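Local coordinates for putative HpcE protein (Mycolicibacterium smegmatis, PDB 6V77), which is of undetermined function but belongs to the fumarylacetoacetate hydrolase family, with a mainly beta fold that binds a zinc ion here, in a two-chain assembly, at residues Pro94-Lys99 / Ile222-Asp227; Leu124-Gly129 / Phe216-Leu221; Arg133-Asp138 / Val229-Gly234. All blocks are in the same frame, centred on the assembly; numbering follows the deposited sequence.

How the interactions relate
All three contacts lie within the fumarylacetoacetate hydrolase family domain, and interactions 1 and 2 use successive parts of one helix, 218-226. Interaction 2 is the fully buried one: the first turn of the helix meets strand 118-128 through methyl groups alone. Interaction 1, at the second half of the helix, reaches the short strand 95-97 and is partly buried; there a proline-tyrosine CH-pi contact and a water join the apolar packing. Interaction 3 connects the loops 133-138 and 229-234 and has a water-bridged arginine-glutamate pair beside a buried isoleucine-leucine pair. Ser226 O and OG bond to Asn134 N and Ile135 N, tying interaction 1 to interaction 3, and both also touch the second subunit.

Interaction 1: residues Pro94-Lys99 / Ile222-Asp227; sequences PVIFTK and IAYLSD
The second half of helix 218-226 packs against segment 94-99, on strand 95-97, a short strand of the large mixed sheet of the fumarylacetoacetate hydrolase fold, and the centre of the contact is a proline-tyrosine CH-pi contact. Pro94 lays its ring over one face of Tyr224: CD stands 3.8 Å from the centroid of the Tyr224 ring and only 7° off the ring normal, while Pro94 CG reaches Tyr224 CD2 at 3.7 Å. Tyr224 holds CG anti to its backbone nitrogen (chi1 -180°), which carries the ring out from the helix to lie under the proline. Its phenol then ends near the backbone of Pro94, where one water is shared: it donates to Pro94 O at 2.6 Å and lies 2.6 Å from Tyr224 OH. Ile96 sits at the edge of the same ring, with CG1 4.5 Å from Tyr224 CE2. The next residue, Leu225, brings a single methyl, CD2, among the branches of Ile96; it is 3.8 Å from Ile96 CD1 and 4.0 Å from Ile96 CG2. Phe73 and Ile237 of the neighbouring strands also touch Leu225, and Leu158 of the second subunit packs on Tyr224. Farther along the same segment, Lys99 forms a salt bridge with Asp152, one of the zinc ligands. The tyrosine thus meets aliphatic carbon with its ring face and, with its hydroxyl, a water that also occupies the carbonyl oxygen of Pro94, which probably limits the ring's movement.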
ATOM      1  N   PRO B  94     -12.630 -11.635  -6.447  1.00 25.76           N
ATOM      2  CA  PRO B  94     -12.427 -10.656  -5.369  1.00 24.58           C
ATOM      3  C   PRO B  94     -12.182  -9.247  -5.894  1.00 27.55           C
ATOM      4  O   PRO B  94     -11.387  -9.033  -6.814  1.00 29.72           O
ATOM      5  CB  PRO B  94     -11.198 -11.204  -4.635  1.00 21.96           C
ATOM      6  CG  PRO B  94     -11.301 -12.709  -4.848  1.00 26.18           C
ATOM      7  CD  PRO B  94     -11.792 -12.837  -6.262  1.00 26.18           C
ATOM      8  N   VAL B  95     -12.876  -8.287  -5.287  1.00 25.99           N
ATOM      9  CA  VAL B  95     -12.687  -6.863  -5.546  1.00 24.20           C
ATOM     10  C   VAL B  95     -11.602  -6.375  -4.593  1.00 25.83           C
ATOM     11  O   VAL B  95     -11.763  -6.469  -3.374  1.00 26.71           O
ATOM     12  CB  VAL B  95     -13.999  -6.093  -5.325  1.00 28.41           C
ATOM     13  CG1 VAL B  95     -13.785  -4.608  -5.540  1.00 35.18           C
ATOM     14  CG2 VAL B  95     -15.105  -6.622  -6.238  1.00 29.81           C
ATOM     15  N   ILE B  96     -10.480  -5.890  -5.130  1.00 22.32           N
ATOM     16  CA  ILE B  96      -9.296  -5.639  -4.311  1.00 21.26           C
ATOM     17  C   ILE B  96      -8.924  -4.158  -4.357  1.00 27.07           C
ATOM     18  O   ILE B  96      -8.761  -3.578  -5.441  1.00 22.46           O
ATOM     19  CB  ILE B  96      -8.101  -6.510  -4.751  1.00 21.83           C
ATOM     20  CG1 ILE B  96      -8.464  -8.013  -4.673  1.00 21.78           C
ATOM     21  CG2 ILE B  96      -6.875  -6.160  -3.912  1.00 21.90           C
ATOM     22  CD1 ILE B  96      -8.826  -8.525  -3.269  1.00 20.52           C
ATOM     23  N   PHE B  97      -8.744  -3.564  -3.180  1.00 20.70           N
ATOM     24  CA  PHE B  97      -8.206  -2.213  -3.062  1.00 23.66           C
ATOM     25  C   PHE B  97      -7.278  -2.204  -1.854  1.00 22.93           C
ATOM     26  O   PHE B  97      -6.859  -3.255  -1.358  1.00 21.75           O
ATOM     27  CB  PHE B  97      -9.325  -1.160  -2.978  1.00 22.51           C
ATOM     28  CG  PHE B  97     -10.413  -1.514  -2.026  1.00 24.06           C
ATOM     29  CD1 PHE B  97     -10.348  -1.112  -0.708  1.00 23.81           C
ATOM     30  CD2 PHE B  97     -11.511  -2.245  -2.446  1.00 27.77           C
ATOM     31  CE1 PHE B  97     -11.366  -1.448   0.186  1.00 24.75           C
ATOM     32  CE2 PHE B  97     -12.525  -2.592  -1.552  1.00 28.73           C
ATOM     33  CZ  PHE B  97     -12.452  -2.195  -0.245  1.00 29.20           C
ATOM     34  N   THR B  98      -6.896  -1.024  -1.388  1.00 21.37           N
ATOM     35  CA  THR B  98      -5.978  -1.000  -0.258  1.00 22.98           C
ATOM     36  C   THR B  98      -6.508  -0.034   0.792  1.00 21.14           C
ATOM     37  O   THR B  98      -7.443   0.735   0.555  1.00 23.06           O
ATOM     38  CB  THR B  98      -4.539  -0.625  -0.690  1.00 19.46           C
ATOM     39  OG1 THR B  98      -3.625  -0.955   0.371  1.00 20.82           O
ATOM     40  CG2 THR B  98      -4.438   0.877  -1.028  1.00 21.04           C
ATOM     41  N   LYS B  99      -5.938  -0.130   1.983  1.00 21.48           N
ATOM     42  CA  LYS B  99      -6.135   0.857   3.037  1.00 21.64           C
ATOM     43  C   LYS B  99      -4.730   1.304   3.417  1.00 19.74           C
ATOM     44  O   LYS B  99      -3.928   0.488   3.888  1.00 20.76           O
ATOM     45  CB  LYS B  99      -6.917   0.255   4.210  1.00 22.38           C
ATOM     46  CG  LYS B  99      -8.405   0.036   3.870  1.00 22.42           C
ATOM     47  CD  LYS B  99      -9.120  -0.974   4.799  1.00 23.21           C
ATOM     48  CE  LYS B  99      -9.357  -0.414   6.191  1.00 25.57           C
ATOM     49  NZ  LYS B  99     -10.142   0.853   6.203  1.00 22.15           N
ATOM     50  N   ILE B 222      -6.119 -15.680  -0.520  1.00 19.66           N
ATOM     51  CA  ILE B 222      -4.659 -15.779  -0.533  1.00 19.41           C
ATOM     52  C   ILE B 222      -4.178 -16.326  -1.869  1.00 20.17           C
ATOM     53  O   ILE B 222      -3.263 -15.771  -2.495  1.00 20.26           O
ATOM     54  CB  ILE B 222      -4.183 -16.636   0.651  1.00 19.26           C
ATOM     55  CG1 ILE B 222      -4.372 -15.842   1.960  1.00 20.78           C
ATOM     56  CG2 ILE B 222      -2.749 -17.118   0.436  1.00 21.62           C
ATOM     57  CD1 ILE B 222      -4.304 -16.731   3.216  1.00 20.20           C
ATOM     58  N   ALA B 223      -4.795 -17.416  -2.335  1.00 21.79           N
ATOM     59  CA  ALA B 223      -4.442 -17.986  -3.633  1.00 21.62           C
ATOM     60  C   ALA B 223      -4.616 -16.964  -4.750  1.00 23.44           C
ATOM     61  O   ALA B 223      -3.712 -16.758  -5.574  1.00 21.91           O
ATOM     62  CB  ALA B 223      -5.296 -19.229  -3.904  1.00 22.38           C
ATOM     63  N   TYR B 224      -5.777 -16.311  -4.786  1.00 22.41           N
ATOM     64  CA  TYR B 224      -6.088 -15.351  -5.843  1.00 21.06           C
ATOM     65  C   TYR B 224      -5.099 -14.195  -5.857  1.00 21.41           C
ATOM     66  O   TYR B 224      -4.505 -13.889  -6.899  1.00 21.03           O
ATOM     67  CB  TYR B 224      -7.524 -14.843  -5.660  1.00 21.32           C
ATOM     68  CG  TYR B 224      -7.937 -13.847  -6.717  1.00 21.79           C
ATOM     69  CD1 TYR B 224      -8.303 -14.275  -7.984  1.00 24.78           C
ATOM     70  CD2 TYR B 224      -7.951 -12.483  -6.450  1.00 21.68           C
ATOM     71  CE1 TYR B 224      -8.665 -13.363  -8.968  1.00 26.31           C
ATOM     72  CE2 TYR B 224      -8.324 -11.553  -7.430  1.00 22.62           C
ATOM     73  CZ  TYR B 224      -8.670 -12.013  -8.687  1.00 27.87           C
ATOM     74  OH  TYR B 224      -9.044 -11.141  -9.676  1.00 28.06           O
ATOM     75  N   LEU B 225      -4.907 -13.536  -4.708  1.00 20.33           N
ATOM     76  CA  LEU B 225      -3.957 -12.432  -4.635  1.00 20.11           C
ATOM     77  C   LEU B 225      -2.573 -12.864  -5.121  1.00 20.87           C
ATOM     78  O   LEU B 225      -1.934 -12.159  -5.908  1.00 20.25           O
ATOM     79  CB  LEU B 225      -3.866 -11.905  -3.208  1.00 20.50           C
ATOM     80  CG  LEU B 225      -5.092 -11.117  -2.742  1.00 19.78           C
ATOM     81  CD1 LEU B 225      -4.986 -10.852  -1.261  1.00 24.09           C
ATOM     82  CD2 LEU B 225      -5.227  -9.821  -3.539  1.00 20.91           C
ATOM     83  N   SER B 226      -2.096 -14.016  -4.635  1.00 21.42           N
ATOM     84  CA  SER B 226      -0.731 -14.457  -4.909  1.00 19.90           C
ATOM     85  C   SER B 226      -0.535 -14.893  -6.351  1.00 21.07           C
ATOM     86  O   SER B 226       0.619 -15.086  -6.783  1.00 20.49           O
ATOM     87  CB  SER B 226      -0.356 -15.604  -3.969  1.00 20.58           C
ATOM     88  OG  SER B 226      -1.023 -16.794  -4.368  1.00 21.36           O
ATOM     89  N   ASP B 227      -1.616 -15.018  -7.114  1.00 20.75           N
ATOM     90  CA  ASP B 227      -1.470 -15.257  -8.540  1.00 21.67           C
ATOM     91  C   ASP B 227      -1.092 -14.011  -9.322  1.00 25.04           C
ATOM     92  O   ASP B 227      -0.719 -14.139 -10.495  1.00 22.36           O
ATOM     93  CB  ASP B 227      -2.754 -15.864  -9.094  1.00 22.74           C
ATOM     94  CG  ASP B 227      -2.869 -17.358  -8.753  1.00 44.80           C
ATOM     95  OD1 ASP B 227      -1.829 -17.972  -8.401  1.00 44.98           O
ATOM     96  OD2 ASP B 227      -3.982 -17.918  -8.830  1.00 40.97           O
TER
HETATM   97  O   HOH W   1      -9.920  -8.776  -8.963  1.00 32.37           O

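Interaction 2: residues Leu124-Gly129 / Phe216-Leu221; sequences LVVVMG and FPVSNL
Val218, in the first turn of its helix, sets both of its methyl groups against two side chains of strand 118-128, Leu124 and Val126. CG2, which lies anti to the carbonyl carbon of Val218, touches both partners, at 4.0 Å from Leu124 CD2 and 4.0 Å from Val126 CG2. The other branch, CG1, is anti to the backbone nitrogen (chi1 168°) and meets Val126 CG2 alone, also at 4.0 Å. Val126 therefore offers one methyl to the fork of Val218: its CG2, anti to its carbonyl carbon, makes the touch, while CG1 stands farther off. Leu124 has CG anti to the backbone nitrogen and chi2 at 69°, which brings CD2 to Val218 CG2, and its side chain crosses that of Val218 at about a right angle. Two residues apart on an extended strand, Leu124 and Val126 point from the same face, so the valine of the helix spans them. This is a helix laid on one face of a beta sheet, the sheet being the large mixed one of the fumarylacetoacetate hydrolase fold; Pro217 holds the N-cap position, and Pro217 O accepts the helical bond from Leu221 N at 2.9 Å. Val147 and Val144 of the adjoining strand 144-155 pack on Leu124 and Val126 respectively, and Trp141 covers Val218 from a loop. On the opposite face of the strand, Val125 and Val127 pack against Ile179 and Leu183 of strand 177-185.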
ATOM      1  N   LEU B 124     -12.982  -9.694   9.418  1.00 22.71           N
ATOM      2  CA  LEU B 124     -11.881 -10.558   9.822  1.00 22.08           C
ATOM      3  C   LEU B 124     -10.609 -10.066   9.149  1.00 21.37           C
ATOM      4  O   LEU B 124     -10.591  -9.838   7.932  1.00 21.75           O
ATOM      5  CB  LEU B 124     -12.155 -12.007   9.424  1.00 22.30           C
ATOM      6  CG  LEU B 124     -11.001 -12.981   9.700  1.00 22.00           C
ATOM      7  CD1 LEU B 124     -10.837 -13.168  11.186  1.00 22.28           C
ATOM      8  CD2 LEU B 124     -11.283 -14.323   9.029  1.00 23.82           C
ATOM      9  N   VAL B 125      -9.559  -9.866   9.939  1.00 21.11           N
ATOM     10  CA  VAL B 125      -8.251  -9.447   9.440  1.00 20.54           C
ATOM     11  C   VAL B 125      -7.318 -10.644   9.507  1.00 20.37           C
ATOM     12  O   VAL B 125      -7.293 -11.359  10.515  1.00 20.65           O
ATOM     13  CB  VAL B 125      -7.698  -8.265  10.257  1.00 20.47           C
ATOM     14  CG1 VAL B 125      -6.289  -7.899   9.790  1.00 21.57           C
ATOM     15  CG2 VAL B 125      -8.602  -7.055  10.100  1.00 24.70           C
ATOM     16  N   VAL B 126      -6.564 -10.858   8.428  1.00 19.99           N
ATOM     17  CA  VAL B 126      -5.605 -11.946   8.286  1.00 19.86           C
ATOM     18  C   VAL B 126      -4.215 -11.336   8.177  1.00 19.47           C
ATOM     19  O   VAL B 126      -4.020 -10.365   7.435  1.00 21.68           O
ATOM     20  CB  VAL B 126      -5.925 -12.810   7.050  1.00 20.72           C
ATOM     21  CG1 VAL B 126      -4.796 -13.859   6.797  1.00 21.23           C
ATOM     22  CG2 VAL B 126      -7.293 -13.495   7.228  1.00 21.23           C
ATOM     23  N   VAL B 127      -3.254 -11.886   8.922  1.00 19.57           N
ATOM     24  CA  VAL B 127      -1.865 -11.428   8.872  1.00 19.27           C
ATOM     25  C   VAL B 127      -1.035 -12.601   8.375  1.00 20.50           C
ATOM     26  O   VAL B 127      -1.126 -13.693   8.935  1.00 19.53           O
ATOM     27  CB  VAL B 127      -1.357 -10.954  10.248  1.00 20.65           C
ATOM     28  CG1 VAL B 127       0.099 -10.501  10.161  1.00 22.00           C
ATOM     29  CG2 VAL B 127      -2.225  -9.832  10.787  1.00 20.62           C
ATOM     30  N   MET B 128      -0.242 -12.376   7.329  1.00 19.82           N
ATOM     31  CA  MET B 128       0.533 -13.451   6.728  1.00 22.65           C
ATOM     32  C   MET B 128       1.741 -13.808   7.584  1.00 20.11           C
ATOM     33  O   MET B 128       2.413 -12.929   8.131  1.00 20.21           O
ATOM     34  CB  MET B 128       1.002 -13.036   5.330  1.00 20.45           C
ATOM     35  CG  MET B 128      -0.143 -12.677   4.366  1.00 19.15           C
ATOM     36  SD  MET B 128      -1.306 -14.054   4.163  1.00 23.58           S
ATOM     37  CE  MET B 128      -0.261 -15.323   3.390  1.00 20.14           C
ATOM     38  N   GLY B 129       2.046 -15.104   7.646  1.00 19.45           N
ATOM     39  CA  GLY B 129       3.228 -15.592   8.347  1.00 19.72           C
ATOM     40  C   GLY B 129       4.279 -16.125   7.383  1.00 25.87           C
ATOM     41  O   GLY B 129       5.448 -16.289   7.742  1.00 28.78           O
ATOM     42  N   PHE B 216     -15.612 -15.427  -1.144  1.00 24.84           N
ATOM     43  CA  PHE B 216     -14.268 -15.931  -1.398  1.00 23.84           C
ATOM     44  C   PHE B 216     -13.614 -16.158  -0.045  1.00 25.55           C
ATOM     45  O   PHE B 216     -13.261 -15.190   0.644  1.00 24.39           O
ATOM     46  CB  PHE B 216     -13.478 -14.925  -2.238  1.00 24.19           C
ATOM     47  CG  PHE B 216     -14.210 -14.503  -3.487  1.00 24.91           C
ATOM     48  CD1 PHE B 216     -14.333 -15.378  -4.565  1.00 26.50           C
ATOM     49  CD2 PHE B 216     -14.798 -13.249  -3.572  1.00 27.56           C
ATOM     50  CE1 PHE B 216     -15.026 -15.002  -5.705  1.00 31.73           C
ATOM     51  CE2 PHE B 216     -15.495 -12.875  -4.710  1.00 29.16           C
ATOM     52  CZ  PHE B 216     -15.610 -13.754  -5.770  1.00 33.41           C
ATOM     53  N   PRO B 217     -13.504 -17.402   0.416  1.00 23.71           N
ATOM     54  CA  PRO B 217     -12.932 -17.655   1.742  1.00 24.19           C
ATOM     55  C   PRO B 217     -11.479 -17.229   1.811  1.00 23.67           C
ATOM     56  O   PRO B 217     -10.844 -16.925   0.803  1.00 23.02           O
ATOM     57  CB  PRO B 217     -13.072 -19.169   1.907  1.00 24.36           C
ATOM     58  CG  PRO B 217     -14.240 -19.521   1.054  1.00 34.73           C
ATOM     59  CD  PRO B 217     -14.128 -18.608  -0.150  1.00 28.60           C
ATOM     60  N   VAL B 218     -10.953 -17.229   3.042  1.00 21.45           N
ATOM     61  CA  VAL B 218      -9.582 -16.779   3.282  1.00 20.98           C
ATOM     62  C   VAL B 218      -8.605 -17.486   2.348  1.00 20.71           C
ATOM     63  O   VAL B 218      -7.751 -16.847   1.721  1.00 19.81           O
ATOM     64  CB  VAL B 218      -9.200 -16.995   4.759  1.00 20.54           C
ATOM     65  CG1 VAL B 218      -7.698 -16.799   4.956  1.00 20.71           C
ATOM     66  CG2 VAL B 218      -9.982 -16.013   5.657  1.00 20.01           C
ATOM     67  N   SER B 219      -8.738 -18.810   2.211  1.00 21.26           N
ATOM     68  CA  SER B 219      -7.781 -19.548   1.384  1.00 21.87           C
ATOM     69  C   SER B 219      -7.864 -19.107  -0.065  1.00 21.33           C
ATOM     70  O   SER B 219      -6.849 -19.028  -0.762  1.00 21.03           O
ATOM     71  CB  SER B 219      -8.039 -21.056   1.480  1.00 22.89           C
ATOM     72  OG  SER B 219      -7.754 -21.531   2.777  1.00 27.47           O
ATOM     73  N   ASN B 220      -9.078 -18.856  -0.543  1.00 21.50           N
ATOM     74  CA  ASN B 220      -9.247 -18.428  -1.924  1.00 23.93           C
ATOM     75  C   ASN B 220      -8.661 -17.039  -2.135  1.00 24.31           C
ATOM     76  O   ASN B 220      -8.030 -16.777  -3.163  1.00 22.40           O
ATOM     77  CB  ASN B 220     -10.730 -18.456  -2.292  1.00 25.75           C
ATOM     78  CG  ASN B 220     -10.978 -18.035  -3.721  1.00 34.40           C
ATOM     79  OD1 ASN B 220     -11.171 -16.858  -4.003  1.00 31.13           O
ATOM     80  ND2 ASN B 220     -10.948 -18.995  -4.639  1.00 46.77           N
ATOM     81  N   LEU B 221      -8.875 -16.133  -1.178  1.00 20.96           N
ATOM     82  CA  LEU B 221      -8.275 -14.805  -1.259  1.00 21.83           C
ATOM     83  C   LEU B 221      -6.754 -14.883  -1.379  1.00 21.32           C
ATOM     84  O   LEU B 221      -6.150 -14.208  -2.215  1.00 21.47           O
ATOM     85  CB  LEU B 221      -8.654 -13.986  -0.030  1.00 20.04           C
ATOM     86  CG  LEU B 221     -10.125 -13.585   0.107  1.00 22.09           C
ATOM     87  CD1 LEU B 221     -10.323 -12.884   1.455  1.00 22.31           C
ATOM     88  CD2 LEU B 221     -10.578 -12.682  -1.068  1.00 22.61           C
TER

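Interaction 3: residues Arg133-Asp138 / Val229-Gly234; sequences RNIPED and VELYPG
Arg133 lies flat over the backbone of Val229 and Glu230, offering a face of its guanidinium to the peptide link between them. Glu230 N stands 3.4 Å above the guanidinium plane, towards its rim, and Arg133 NH1 comes within 3.4 Å of Val229 C. The extended chain (chi2 -176°, chi3 -174°) passes across the backbone, with Arg133 CG 3.6 Å from Val229 O. Between the two segments the polar links run through water. Three waters lie in the plane of the guanidinium at its edge; one, 2.9 Å from Arg133 NH2, donates to Glu230 OE1 at 2.8 Å, another makes a weaker bridge from Arg133 NE to the same oxygen, and the third links Arg133 NH1 weakly to Val229 O. The charges of Arg133 and Glu230 probably attract, but with Arg133 NE 4.5 Å from Glu230 OE1, and that oxygen well out of the guanidinium plane, there is no salt bridge. On the buried side Ile135 CD1 and Leu231 CD1 meet end to end at 4.0 Å, their side chains crossing near a right angle; Ile222 of helix 218-226 packs on both. Ser102 OG of the second subunit bonds to Glu230 N, and Ala174 of that subunit packs on Arg133. The whole is a loop-to-loop contact whose Arg133-Glu230 side borders the second subunit, between the connection of strands 118-128 and 144-155 and that from helix 218-226 into strand 236-238.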
ATOM      1  N   ARG B 133       4.390 -16.084  -4.214  1.00 19.55           N
ATOM      2  CA  ARG B 133       3.525 -16.073  -5.379  1.00 20.77           C
ATOM      3  C   ARG B 133       2.970 -17.473  -5.592  1.00 23.66           C
ATOM      4  O   ARG B 133       3.620 -18.466  -5.260  1.00 21.58           O
ATOM      5  CB  ARG B 133       4.302 -15.628  -6.631  1.00 20.78           C
ATOM      6  CG  ARG B 133       4.759 -14.173  -6.576  1.00 20.22           C
ATOM      7  CD  ARG B 133       5.449 -13.751  -7.880  1.00 19.91           C
ATOM      8  NE  ARG B 133       5.986 -12.402  -7.743  1.00 22.88           N
ATOM      9  CZ  ARG B 133       5.278 -11.308  -8.021  1.00 25.07           C
ATOM     10  NH1 ARG B 133       4.038 -11.423  -8.490  1.00 19.70           N
ATOM     11  NH2 ARG B 133       5.816 -10.106  -7.853  1.00 20.92           N
ATOM     12  N   ASN B 134       1.763 -17.543  -6.147  1.00 21.45           N
ATOM     13  CA  ASN B 134       1.126 -18.816  -6.489  1.00 20.63           C
ATOM     14  C   ASN B 134       1.069 -19.758  -5.288  1.00 20.87           C
ATOM     15  O   ASN B 134       1.468 -20.932  -5.355  1.00 21.10           O
ATOM     16  CB  ASN B 134       1.844 -19.475  -7.669  1.00 22.16           C
ATOM     17  CG  ASN B 134       1.997 -18.530  -8.829  1.00 25.52           C
ATOM     18  OD1 ASN B 134       1.000 -18.105  -9.433  1.00 29.41           O
ATOM     19  ND2 ASN B 134       3.230 -18.146  -9.115  1.00 21.33           N
ATOM     20  N   ILE B 135       0.572 -19.226  -4.180  1.00 22.85           N
ATOM     21  CA  ILE B 135       0.284 -20.047  -2.997  1.00 21.93           C
ATOM     22  C   ILE B 135      -0.971 -20.874  -3.268  1.00 21.46           C
ATOM     23  O   ILE B 135      -2.019 -20.304  -3.648  1.00 22.00           O
ATOM     24  CB  ILE B 135       0.096 -19.150  -1.771  1.00 22.63           C
ATOM     25  CG1 ILE B 135       1.350 -18.324  -1.498  1.00 22.66           C
ATOM     26  CG2 ILE B 135      -0.305 -19.952  -0.526  1.00 24.04           C
ATOM     27  CD1 ILE B 135       1.094 -17.184  -0.495  1.00 22.00           C
ATOM     28  N   PRO B 136      -0.923 -22.193  -3.117  1.00 23.97           N
ATOM     29  CA  PRO B 136      -2.092 -23.008  -3.456  1.00 26.74           C
ATOM     30  C   PRO B 136      -3.178 -22.842  -2.420  1.00 23.90           C
ATOM     31  O   PRO B 136      -2.907 -22.709  -1.223  1.00 23.25           O
ATOM     32  CB  PRO B 136      -1.547 -24.442  -3.473  1.00 31.01           C
ATOM     33  CG  PRO B 136      -0.304 -24.382  -2.661  1.00 38.32           C
ATOM     34  CD  PRO B 136       0.275 -23.019  -2.862  1.00 28.35           C
ATOM     35  N   GLU B 137      -4.424 -22.861  -2.898  1.00 25.85           N
ATOM     36  CA  GLU B 137      -5.550 -22.655  -2.000  1.00 25.09           C
ATOM     37  C   GLU B 137      -5.574 -23.707  -0.897  1.00 26.29           C
ATOM     38  O   GLU B 137      -5.855 -23.392   0.268  1.00 26.77           O
ATOM     39  CB  GLU B 137      -6.848 -22.671  -2.814  1.00 31.03           C
ATOM     40  CG  GLU B 137      -8.069 -22.227  -2.055  1.00 32.72           C
ATOM     41  CD  GLU B 137      -9.279 -22.003  -2.956  1.00 41.51           C
ATOM     42  OE1 GLU B 137      -9.113 -21.598  -4.127  1.00 45.30           O
ATOM     43  OE2 GLU B 137     -10.406 -22.223  -2.482  1.00 51.30           O
ATOM     44  N   ASP B 138      -5.239 -24.962  -1.226  1.00 28.58           N
ATOM     45  CA  ASP B 138      -5.395 -25.996  -0.208  1.00 32.81           C
ATOM     46  C   ASP B 138      -4.307 -25.948   0.855  1.00 36.20           C
ATOM     47  O   ASP B 138      -4.385 -26.706   1.823  1.00 40.89           O
ATOM     48  CB  ASP B 138      -5.486 -27.394  -0.850  1.00 34.19           C
ATOM     49  CG  ASP B 138      -4.232 -27.803  -1.619  1.00 48.91           C
ATOM     50  OD1 ASP B 138      -3.244 -27.052  -1.667  1.00 42.14           O
ATOM     51  OD2 ASP B 138      -4.242 -28.918  -2.182  1.00 58.41           O
ATOM     52  N   VAL B 229       0.363 -10.838  -7.245  1.00 22.23           N
ATOM     53  CA  VAL B 229       1.367 -10.179  -6.410  1.00 23.60           C
ATOM     54  C   VAL B 229       2.180 -11.231  -5.653  1.00 21.75           C
ATOM     55  O   VAL B 229       1.787 -12.392  -5.533  1.00 19.92           O
ATOM     56  CB  VAL B 229       0.731  -9.198  -5.405  1.00 19.99           C
ATOM     57  CG1 VAL B 229      -0.006  -8.082  -6.157  1.00 20.38           C
ATOM     58  CG2 VAL B 229      -0.227  -9.941  -4.439  1.00 21.38           C
ATOM     59  N   GLU B 230       3.326 -10.805  -5.119  1.00 21.70           N
ATOM     60  CA  GLU B 230       4.026 -11.597  -4.106  1.00 20.49           C
ATOM     61  C   GLU B 230       3.530 -11.152  -2.735  1.00 21.79           C
ATOM     62  O   GLU B 230       3.762 -10.012  -2.334  1.00 20.30           O
ATOM     63  CB  GLU B 230       5.540 -11.428  -4.202  1.00 22.08           C
ATOM     64  CG  GLU B 230       6.310 -12.285  -3.158  1.00 19.64           C
ATOM     65  CD  GLU B 230       7.808 -12.009  -3.172  1.00 31.04           C
ATOM     66  OE1 GLU B 230       8.280 -11.246  -4.040  1.00 31.76           O
ATOM     67  OE2 GLU B 230       8.517 -12.547  -2.296  1.00 29.42           O
ATOM     68  N   LEU B 231       2.847 -12.043  -2.017  1.00 19.05           N
ATOM     69  CA  LEU B 231       2.524 -11.747  -0.620  1.00 18.78           C
ATOM     70  C   LEU B 231       3.795 -11.799   0.226  1.00 24.13           C
ATOM     71  O   LEU B 231       4.725 -12.567  -0.057  1.00 22.58           O
ATOM     72  CB  LEU B 231       1.494 -12.738  -0.084  1.00 19.27           C
ATOM     73  CG  LEU B 231       0.144 -12.708  -0.799  1.00 20.95           C
ATOM     74  CD1 LEU B 231      -0.810 -13.689  -0.158  1.00 24.33           C
ATOM     75  CD2 LEU B 231      -0.459 -11.305  -0.694  1.00 19.79           C
ATOM     76  N   TYR B 232       3.857 -10.940   1.247  1.00 19.49           N
ATOM     77  CA  TYR B 232       4.990 -10.934   2.159  1.00 21.92           C
ATOM     78  C   TYR B 232       4.549 -11.336   3.557  1.00 21.99           C
ATOM     79  O   TYR B 232       3.409 -11.081   3.943  1.00 19.12           O
ATOM     80  CB  TYR B 232       5.647  -9.555   2.281  1.00 18.80           C
ATOM     81  CG  TYR B 232       6.213  -9.017   1.011  1.00 19.01           C
ATOM     82  CD1 TYR B 232       7.285  -9.633   0.418  1.00 19.23           C
ATOM     83  CD2 TYR B 232       5.673  -7.871   0.415  1.00 20.47           C
ATOM     84  CE1 TYR B 232       7.841  -9.137  -0.752  1.00 25.20           C
ATOM     85  CE2 TYR B 232       6.225  -7.360  -0.762  1.00 22.95           C
ATOM     86  CZ  TYR B 232       7.308  -8.014  -1.335  1.00 28.03           C
ATOM     87  OH  TYR B 232       7.885  -7.557  -2.504  1.00 26.46           O
ATOM     88  N   PRO B 233       5.442 -11.936   4.346  1.00 20.24           N
ATOM     89  CA  PRO B 233       5.164 -12.091   5.778  1.00 19.61           C
ATOM     90  C   PRO B 233       4.827 -10.734   6.378  1.00 19.25           C
ATOM     91  O   PRO B 233       5.450  -9.720   6.046  1.00 21.46           O
ATOM     92  CB  PRO B 233       6.475 -12.645   6.339  1.00 22.44           C
ATOM     93  CG  PRO B 233       7.165 -13.276   5.132  1.00 22.94           C
ATOM     94  CD  PRO B 233       6.788 -12.411   3.971  1.00 23.54           C
ATOM     95  N   GLY B 234       3.815 -10.713   7.244  1.00 18.94           N
ATOM     96  CA  GLY B 234       3.381  -9.478   7.862  1.00 20.09           C
ATOM     97  C   GLY B 234       2.375  -8.664   7.064  1.00 22.07           C
ATOM     98  O   GLY B 234       1.827  -7.689   7.608  1.00 20.06           O
TER
HETATM   99  O   HOH W   2       2.196 -13.600  -8.726  1.00 21.06           O
HETATM  100  O   HOH W   3       8.319 -13.554  -6.525  1.00 29.84           O
HETATM  101  O   HOH W   4       8.429 -10.311  -6.665  1.00 31.19           O